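Long-range contacts in carbon monoxide dehydrogenase (Thermococcus sp. AM4, PDB 6T7J), which probably catalyses the ferredoxin-dependent oxidation of carbon monoxide to carbon dioxide at cluster C, captured here in a nickel-free state: residues 81-86 against 582-588; 179-183 against 568-572; 187-193 against 220-225. All coordinates share one frame. Residues are numbered along the deposited sequence.

Contact 1 (81-86 against 582-588)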
loop_
_atom_site.group_PDB
_atom_site.type_symbol
_atom_site.label_atom_id
_atom_site.label_comp_id
_atom_site.label_asym_id
_atom_site.label_seq_id
_atom_site.Cartn_x
_atom_site.Cartn_y
_atom_site.Cartn_z
ATOM N N ALA A 81 -16.133 -13.786 -2.928
ATOM C CA ALA A 81 -15.987 -13.262 -1.575
ATOM C C ALA A 81 -14.618 -13.596 -0.994
ATOM O O ALA A 81 -14.020 -12.772 -0.288
ATOM C CB ALA A 81 -17.098 -13.804 -0.678
ATOM N N ASP A 82 -14.110 -14.800 -1.274
ATOM C CA ASP A 82 -12.791 -15.192 -0.782
ATOM C C ASP A 82 -11.725 -14.212 -1.252
ATOM O O ASP A 82 -10.911 -13.725 -0.455
ATOM C CB ASP A 82 -12.455 -16.612 -1.245
ATOM C CG ASP A 82 -13.532 -17.622 -0.889
ATOM O OD1 ASP A 82 -14.340 -17.347 0.025
ATOM O OD2 ASP A 82 -13.571 -18.697 -1.526
ATOM N N THR A 83 -11.728 -13.901 -2.551
ATOM C CA THR A 83 -10.739 -12.987 -3.112
ATOM C C THR A 83 -10.819 -11.613 -2.458
ATOM O O THR A 83 -9.798 -11.041 -2.063
ATOM C CB THR A 83 -10.937 -12.868 -4.624
ATOM O OG1 THR A 83 -10.601 -14.112 -5.250
ATOM C CG2 THR A 83 -10.059 -11.758 -5.195
ATOM N N ILE A 84 -12.031 -11.068 -2.338
ATOM C CA ILE A 84 -12.188 -9.708 -1.832
ATOM C C ILE A 84 -11.767 -9.623 -0.370
ATOM O O ILE A 84 -11.052 -8.693 0.034
ATOM C CB ILE A 84 -13.638 -9.238 -2.047
ATOM C CG1 ILE A 84 -13.912 -9.058 -3.544
ATOM C CG2 ILE A 84 -13.908 -7.950 -1.284
ATOM C CD1 ILE A 84 -15.376 -9.066 -3.912
ATOM N N VAL A 85 -12.186 -10.598 0.443
ATOM C CA VAL A 85 -11.801 -10.608 1.853
ATOM C C VAL A 85 -10.285 -10.719 1.989
ATOM O O VAL A 85 -9.656 -9.974 2.756
ATOM C CB VAL A 85 -12.518 -11.750 2.595
ATOM C CG1 VAL A 85 -11.877 -11.985 3.951
ATOM C CG2 VAL A 85 -13.997 -11.441 2.743
ATOM N N ALA A 86 -9.674 -11.648 1.241
ATOM C CA ALA A 86 -8.231 -11.839 1.338
ATOM C C ALA A 86 -7.476 -10.588 0.904
ATOM O O ALA A 86 -6.487 -10.205 1.538
ATOM C CB ALA A 86 -7.804 -13.047 0.504
ATOM N N VAL A 582 -13.391 -10.733 8.178
ATOM C CA VAL A 582 -13.113 -11.856 7.286
ATOM C C VAL A 582 -14.261 -12.856 7.273
ATOM O O VAL A 582 -14.276 -13.782 6.454
ATOM C CB VAL A 582 -11.802 -12.564 7.674
ATOM C CG1 VAL A 582 -10.619 -11.611 7.565
ATOM C CG2 VAL A 582 -11.911 -13.153 9.073
ATOM N N MET A 583 -15.233 -12.684 8.173
ATOM C CA MET A 583 -16.276 -13.694 8.324
ATOM C C MET A 583 -17.212 -13.777 7.124
ATOM O O MET A 583 -18.052 -14.682 7.081
ATOM C CB MET A 583 -17.079 -13.433 9.599
ATOM C CG MET A 583 -16.301 -13.725 10.876
ATOM S SD MET A 583 -15.347 -15.259 10.789
ATOM C CE MET A 583 -14.160 -14.991 12.105
ATOM N N GLY A 584 -17.089 -12.873 6.153
ATOM C CA GLY A 584 -17.858 -13.000 4.929
ATOM C C GLY A 584 -17.398 -14.114 4.012
ATOM O O GLY A 584 -18.060 -14.372 3.001
ATOM N N SER A 585 -16.290 -14.777 4.339
ATOM C CA SER A 585 -15.725 -15.842 3.519
ATOM C C SER A 585 -15.398 -17.026 4.413
ATOM O O SER A 585 -14.650 -16.882 5.389
ATOM C CB SER A 585 -14.471 -15.363 2.780
ATOM O OG SER A 585 -13.588 -16.439 2.514
ATOM N N GLN A 586 -15.955 -18.194 4.087
ATOM C CA GLN A 586 -15.639 -19.395 4.851
ATOM C C GLN A 586 -14.221 -19.873 4.564
ATOM O O GLN A 586 -13.512 -20.320 5.474
ATOM C CB GLN A 586 -16.650 -20.498 4.539
ATOM C CG GLN A 586 -17.848 -20.539 5.476
ATOM C CD GLN A 586 -18.439 -21.931 5.605
ATOM O OE1 GLN A 586 -19.649 -22.119 5.474
ATOM N NE2 GLN A 586 -17.584 -22.915 5.864
ATOM N N LYS A 587 -13.792 -19.778 3.303
ATOM C CA LYS A 587 -12.465 -20.254 2.924
ATOM C C LYS A 587 -11.373 -19.464 3.637
ATOM O O LYS A 587 -10.444 -20.046 4.208
ATOM C CB LYS A 587 -12.295 -20.168 1.405
ATOM C CG LYS A 587 -11.028 -20.826 0.876
ATOM C CD LYS A 587 -11.247 -21.411 -0.514
ATOM C CE LYS A 587 -10.023 -22.178 -0.998
ATOM N NZ LYS A 587 -9.704 -23.355 -0.136
ATOM N N VAL A 588 -11.474 -18.134 3.622
ATOM C CA VAL A 588 -10.461 -17.309 4.270
ATOM C C VAL A 588 -10.486 -17.514 5.781
ATOM O O VAL A 588 -9.435 -17.569 6.431
ATOM C CB VAL A 588 -10.656 -15.829 3.892
ATOM C CG1 VAL A 588 -9.755 -14.932 4.730
ATOM C CG2 VAL A 588 -10.378 -15.628 2.411
#
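The first turn of helix 81-115 meets the N-terminal end of helix 586-595 and the type I turn V582-S585 leading into it, and the two segments together bury 334 Å². The one hydrogen bond between the segments runs through S585, at the N-cap; V85 and D82 contribute the largest covered areas. The t rotamer of S585 (chi1 153°) sets S585 OG to accept from V588 N (2.9 Å, N-H...O angle 165°), the capping bond, while the hydroxyl donates to D82 OD1 (S585 OG to D82 OD1 2.8 Å). D82 leaves its helix sideways, and its m rotamer carries the carboxylate across to S585; OD2 also lies 3.5 Å from K587 CB, although the lysine chain then runs away. V85, in t, spreads both methyls over the turn and the start of the helix after it: CG1 is 3.8 Å from V582 CB and 3.7 Å from V588 CG1, whereas CG2 reaches S585 CB at 4.0 Å. V588, also t, turns CG2 to within 3.5 Å of D82 O and 4.1 Å of A86 CB. Elsewhere on this turn I84 touches the SF4 cluster. V85 also packs on V53, G584 pairs through its backbone with L51, and D82 and A86 lean on the start of helix 212-242 at P212.

Contact 2 (179-183 against 568-572)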
loop_
_atom_site.group_PDB
_atom_site.type_symbol
_atom_site.label_atom_id
_atom_site.label_comp_id
_atom_site.label_asym_id
_atom_site.label_seq_id
_atom_site.Cartn_x
_atom_site.Cartn_y
_atom_site.Cartn_z
ATOM N N ARG A 179 12.548 -21.790 12.370
ATOM C CA ARG A 179 11.661 -20.838 11.711
ATOM C C ARG A 179 12.140 -20.539 10.293
ATOM O O ARG A 179 11.331 -20.387 9.372
ATOM C CB ARG A 179 11.573 -19.549 12.530
ATOM C CG ARG A 179 10.708 -19.654 13.775
ATOM C CD ARG A 179 9.239 -19.752 13.411
ATOM N NE ARG A 179 8.775 -21.135 13.383
ATOM C CZ ARG A 179 7.653 -21.531 12.790
ATOM N NH1 ARG A 179 6.881 -20.647 12.174
ATOM N NH2 ARG A 179 7.304 -22.809 12.811
ATOM N N ILE A 180 13.462 -20.450 10.121
ATOM C CA ILE A 180 14.069 -20.234 8.804
ATOM C C ILE A 180 13.639 -21.314 7.834
ATOM O O ILE A 180 13.212 -21.040 6.699
ATOM C CB ILE A 180 15.605 -20.205 8.948
ATOM C CG1 ILE A 180 16.049 -19.061 9.856
ATOM C CG2 ILE A 180 16.279 -20.150 7.586
ATOM C CD1 ILE A 180 16.237 -17.759 9.143
ATOM N N LYS A 181 13.758 -22.577 8.249
ATOM C CA LYS A 181 13.421 -23.699 7.392
ATOM C C LYS A 181 11.921 -23.767 7.131
ATOM O O LYS A 181 11.490 -24.094 6.018
ATOM C CB LYS A 181 13.924 -24.993 8.028
ATOM C CG LYS A 181 13.738 -26.227 7.173
ATOM C CD LYS A 181 14.485 -26.101 5.855
ATOM C CE LYS A 181 13.604 -26.504 4.680
ATOM N NZ LYS A 181 13.223 -27.945 4.732
ATOM N N VAL A 182 11.112 -23.452 8.149
ATOM C CA VAL A 182 9.660 -23.415 7.974
ATOM C C VAL A 182 9.279 -22.391 6.913
ATOM O O VAL A 182 8.547 -22.694 5.960
ATOM C CB VAL A 182 8.972 -23.110 9.317
ATOM C CG1 VAL A 182 7.544 -22.641 9.090
ATOM C CG2 VAL A 182 9.002 -24.331 10.221
ATOM N N TRP A 183 9.770 -21.157 7.066
ATOM C CA TRP A 183 9.459 -20.097 6.114
ATOM C C TRP A 183 10.008 -20.406 4.729
ATOM O O TRP A 183 9.406 -20.013 3.723
ATOM C CB TRP A 183 10.015 -18.765 6.613
ATOM C CG TRP A 183 9.467 -18.327 7.935
ATOM C CD1 TRP A 183 8.214 -18.558 8.418
ATOM C CD2 TRP A 183 10.153 -17.570 8.941
ATOM N NE1 TRP A 183 8.077 -17.995 9.664
ATOM C CE2 TRP A 183 9.255 -17.384 10.008
ATOM C CE3 TRP A 183 11.441 -17.034 9.042
ATOM C CZ2 TRP A 183 9.601 -16.682 11.163
ATOM C CZ3 TRP A 183 11.783 -16.339 10.190
ATOM C CH2 TRP A 183 10.867 -16.170 11.235
ATOM N N VAL A 568 1.466 -15.283 14.276
ATOM C CA VAL A 568 1.052 -16.557 13.686
ATOM C C VAL A 568 2.192 -17.159 12.873
ATOM O O VAL A 568 2.588 -18.312 13.082
ATOM C CB VAL A 568 -0.214 -16.370 12.830
ATOM C CG1 VAL A 568 -0.487 -17.622 12.012
ATOM C CG2 VAL A 568 -1.412 -16.039 13.712
ATOM N N ALA A 569 2.764 -16.367 11.962
ATOM C CA ALA A 569 3.827 -16.857 11.089
ATOM C C ALA A 569 5.066 -17.269 11.869
ATOM O O ALA A 569 5.827 -18.129 11.411
ATOM C CB ALA A 569 4.185 -15.788 10.056
ATOM N N SER A 570 5.296 -16.665 13.034
ATOM C CA SER A 570 6.375 -17.096 13.912
ATOM C C SER A 570 6.037 -18.374 14.667
ATOM O O SER A 570 6.891 -18.889 15.396
ATOM C CB SER A 570 6.724 -15.985 14.904
ATOM O OG SER A 570 6.971 -14.766 14.227
ATOM N N GLY A 571 4.819 -18.888 14.520
ATOM C CA GLY A 571 4.448 -20.167 15.080
ATOM C C GLY A 571 3.676 -20.136 16.380
ATOM O O GLY A 571 3.489 -21.196 16.986
ATOM N N VAL A 572 3.213 -18.970 16.831
ATOM C CA VAL A 572 2.491 -18.866 18.095
ATOM C C VAL A 572 0.996 -18.801 17.820
ATOM O O VAL A 572 0.541 -18.046 16.949
ATOM C CB VAL A 572 2.959 -17.657 18.928
ATOM C CG1 VAL A 572 3.046 -16.416 18.101
ATOM C CG2 VAL A 572 2.020 -17.417 20.090
#
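Hydrogen bonding dominates this buried contact, and both cross-segment bonds end on one acceptor, the carbonyl of A569. W183 NE1 donates to A569 O at 2.9 Å with a nearly straight N-H...O angle of 174°, whereas the bond from R179 NH1 to A569 O, though 2.8 Å long, is bent to 122° and weak. The strongest polar partner of R179 lies elsewhere, in a salt bridge to D542, and NH1 also bonds to the carbonyl of I600. Van der Waals contacts fill in the rest. The guanidinium has G571 CA over one face, R179 CD comes within 3.2 Å of S570 O, and the indole presents its edge to the turn, with W183 CZ2 4.3 Å from S570 CA. S570 points CB away and bonds through OG to Y566 O and W228. G571, with phi 100°, closes helix 558-569 in a Schellman motif, its N bonded to V568 O at 2.7 Å; here side chains from helix 177-186 supply donors to a carbonyl at the helix's C-terminal end.

Contact 3 (187-193 against 220-225)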
loop_
_atom_site.group_PDB
_atom_site.type_symbol
_atom_site.label_atom_id
_atom_site.label_comp_id
_atom_site.label_asym_id
_atom_site.label_seq_id
_atom_site.Cartn_x
_atom_site.Cartn_y
_atom_site.Cartn_z
ATOM N N GLY A 187 7.920 -20.754 1.531
ATOM C CA GLY A 187 8.218 -19.744 0.534
ATOM C C GLY A 187 7.791 -18.345 0.917
ATOM O O GLY A 187 7.407 -17.562 0.043
ATOM N N VAL A 188 7.853 -18.006 2.204
ATOM C CA VAL A 188 7.392 -16.717 2.700
ATOM C C VAL A 188 8.542 -15.888 3.274
ATOM O O VAL A 188 8.311 -14.934 4.011
ATOM C CB VAL A 188 6.268 -16.895 3.738
ATOM C CG1 VAL A 188 5.092 -17.648 3.131
ATOM C CG2 VAL A 188 6.793 -17.619 4.971
ATOM N N LEU A 189 9.779 -16.244 2.950
ATOM C CA LEU A 189 10.926 -15.496 3.443
ATOM C C LEU A 189 10.903 -14.083 2.872
ATOM O O LEU A 189 10.894 -13.921 1.641
ATOM C CB LEU A 189 12.232 -16.196 3.072
ATOM C CG LEU A 189 12.619 -17.406 3.927
ATOM C CD1 LEU A 189 13.816 -18.128 3.332
ATOM C CD2 LEU A 189 12.902 -16.987 5.360
ATOM N N PRO A 190 10.879 -13.046 3.705
ATOM C CA PRO A 190 10.854 -11.678 3.181
ATOM C C PRO A 190 12.211 -11.258 2.640
ATOM O O PRO A 190 13.261 -11.644 3.158
ATOM C CB PRO A 190 10.456 -10.841 4.399
ATOM C CG PRO A 190 10.950 -11.629 5.564
ATOM C CD PRO A 190 10.839 -13.083 5.178
ATOM N N ARG A 191 12.176 -10.443 1.587
ATOM C CA ARG A 191 13.374 -10.027 0.868
ATOM C C ARG A 191 13.752 -8.576 1.125
ATOM O O ARG A 191 14.896 -8.288 1.489
ATOM C CB ARG A 191 13.176 -10.264 -0.635
ATOM C CG ARG A 191 12.754 -11.688 -0.974
ATOM C CD ARG A 191 11.915 -11.741 -2.238
ATOM N NE ARG A 191 10.625 -11.082 -2.064
ATOM C CZ ARG A 191 9.666 -11.057 -2.984
ATOM N NH1 ARG A 191 8.525 -10.430 -2.737
ATOM N NH2 ARG A 191 9.848 -11.657 -4.153
ATOM N N ALA A 192 12.818 -7.646 0.934
ATOM C CA ALA A 192 13.027 -6.243 1.269
ATOM C C ALA A 192 11.682 -5.658 1.671
ATOM O O ALA A 192 10.679 -5.890 0.989
ATOM C CB ALA A 192 13.632 -5.467 0.095
ATOM N N ILE A 193 11.669 -4.893 2.764
ATOM C CA ILE A 193 10.413 -4.552 3.434
ATOM C C ILE A 193 9.505 -3.743 2.515
ATOM O O ILE A 193 8.349 -4.118 2.257
ATOM C CB ILE A 193 10.694 -3.792 4.742
ATOM C CG1 ILE A 193 11.812 -4.466 5.537
ATOM C CG2 ILE A 193 9.443 -3.735 5.564
ATOM C CD1 ILE A 193 12.225 -3.693 6.784
ATOM N N ILE A 220 1.713 -13.176 4.911
ATOM C CA ILE A 220 2.619 -13.757 5.898
ATOM C C ILE A 220 4.041 -13.253 5.669
ATOM O O ILE A 220 4.742 -12.863 6.612
ATOM C CB ILE A 220 2.544 -15.295 5.848
ATOM C CG1 ILE A 220 1.328 -15.792 6.636
ATOM C CG2 ILE A 220 3.828 -15.918 6.381
ATOM C CD1 ILE A 220 0.862 -17.170 6.237
ATOM N N ARG A 221 4.482 -13.253 4.407
ATOM C CA ARG A 221 5.823 -12.766 4.084
ATOM C C ARG A 221 6.003 -11.304 4.490
ATOM O O ARG A 221 7.041 -10.924 5.046
ATOM C CB ARG A 221 6.100 -12.945 2.590
ATOM C CG ARG A 221 7.400 -12.309 2.111
ATOM C CD ARG A 221 7.927 -12.980 0.847
ATOM N NE ARG A 221 7.003 -12.857 -0.277
ATOM C CZ ARG A 221 7.176 -13.441 -1.459
ATOM N NH1 ARG A 221 8.246 -14.196 -1.678
ATOM N NH2 ARG A 221 6.280 -13.271 -2.423
ATOM N N THR A 222 4.992 -10.473 4.231
ATOM C CA THR A 222 5.078 -9.055 4.574
ATOM C C THR A 222 5.080 -8.848 6.085
ATOM O O THR A 222 5.839 -8.021 6.611
ATOM C CB THR A 222 3.919 -8.295 3.928
ATOM O OG1 THR A 222 3.930 -8.518 2.511
ATOM C CG2 THR A 222 4.033 -6.803 4.202
ATOM N N SER A 223 4.233 -9.589 6.802
ATOM C CA SER A 223 4.241 -9.520 8.258
ATOM C C SER A 223 5.597 -9.933 8.815
ATOM O O SER A 223 6.069 -9.361 9.803
ATOM C CB SER A 223 3.136 -10.404 8.829
ATOM O OG SER A 223 3.528 -11.767 8.811
ATOM N N LEU A 224 6.238 -10.924 8.194
ATOM C CA LEU A 224 7.569 -11.325 8.640
ATOM C C LEU A 224 8.590 -10.228 8.368
ATOM O O LEU A 224 9.482 -9.985 9.190
ATOM C CB LEU A 224 7.980 -12.631 7.965
ATOM C CG LEU A 224 7.242 -13.877 8.457
ATOM C CD1 LEU A 224 7.729 -15.124 7.726
ATOM C CD2 LEU A 224 7.396 -14.030 9.961
ATOM N N ALA A 225 8.478 -9.558 7.216
ATOM C CA ALA A 225 9.317 -8.388 6.963
ATOM C C ALA A 225 9.126 -7.325 8.038
ATOM O O ALA A 225 10.074 -6.611 8.383
ATOM C CB ALA A 225 9.017 -7.804 5.582
#
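A Schellman motif ends helix 177-186 here, with G187 as its C-prime residue at positive phi (74°), and the connection that follows crosses helix 212-242 on its way to helix 193-203. V188 and R221 come closest, their CA atoms 4.5 Å apart, near enough for a CA-H...O contact from R221 CA to V188 O (3.3 Å, angle at H 134°). V188 CG2 packs against I220 CG2 at 3.7 Å and L224 CD1 at 3.8 Å. P190 points toward the helix, with CB 3.6 Å from A225 CB and CG 3.9 Å from L224 CB. Beyond A192, the N-cap of helix 193-203, I193 CG2 reaches A225 CB at 4.1 Å. The contact is thus loop-on-helix packing within a helical part of this CO dehydrogenase fold, with no hydrogen bond between the segments. R221 lies along the loop instead, CD 3.2 Å from L189 O, and its guanidinium stacks flat on that of R191: centres 3.8 Å apart, planes at 8°, R191 NH1 to R221 NH2 3.6 Å. Acidic groups of helix 193-203 offset this pairing of like charges, since R191 forms salt bridges with E199 and E196, while R221 has longer, weak ion pairs to the same two glutamates.

In the fold
Contacts 2 and 3 adjoin, with centres 11 Å apart, and both are buried; contact 1 is only partly buried, its centre about 22 Å from that of contact 3 and about 23 Å from that of contact 2. Helix 177-186 unites the close pair: W183 belongs to contact 2, yet W183 O probably accepts from V188 N of contact 3 (3.0 Å), and W183 NE1 lies 3.5 Å from L224 CD1. A569 CB likewise packs on L224 CD2 at 3.7 Å. Helix 212-242 carries half of contact 3, packs on W183 and A569 of contact 2, and at its beginning touches contact 1. Chemistry differs accordingly: a capping serine and carboxylate with valines in contact 1, a shared carbonyl acceptor in contact 2, apolar packing and stacked arginines in contact 3.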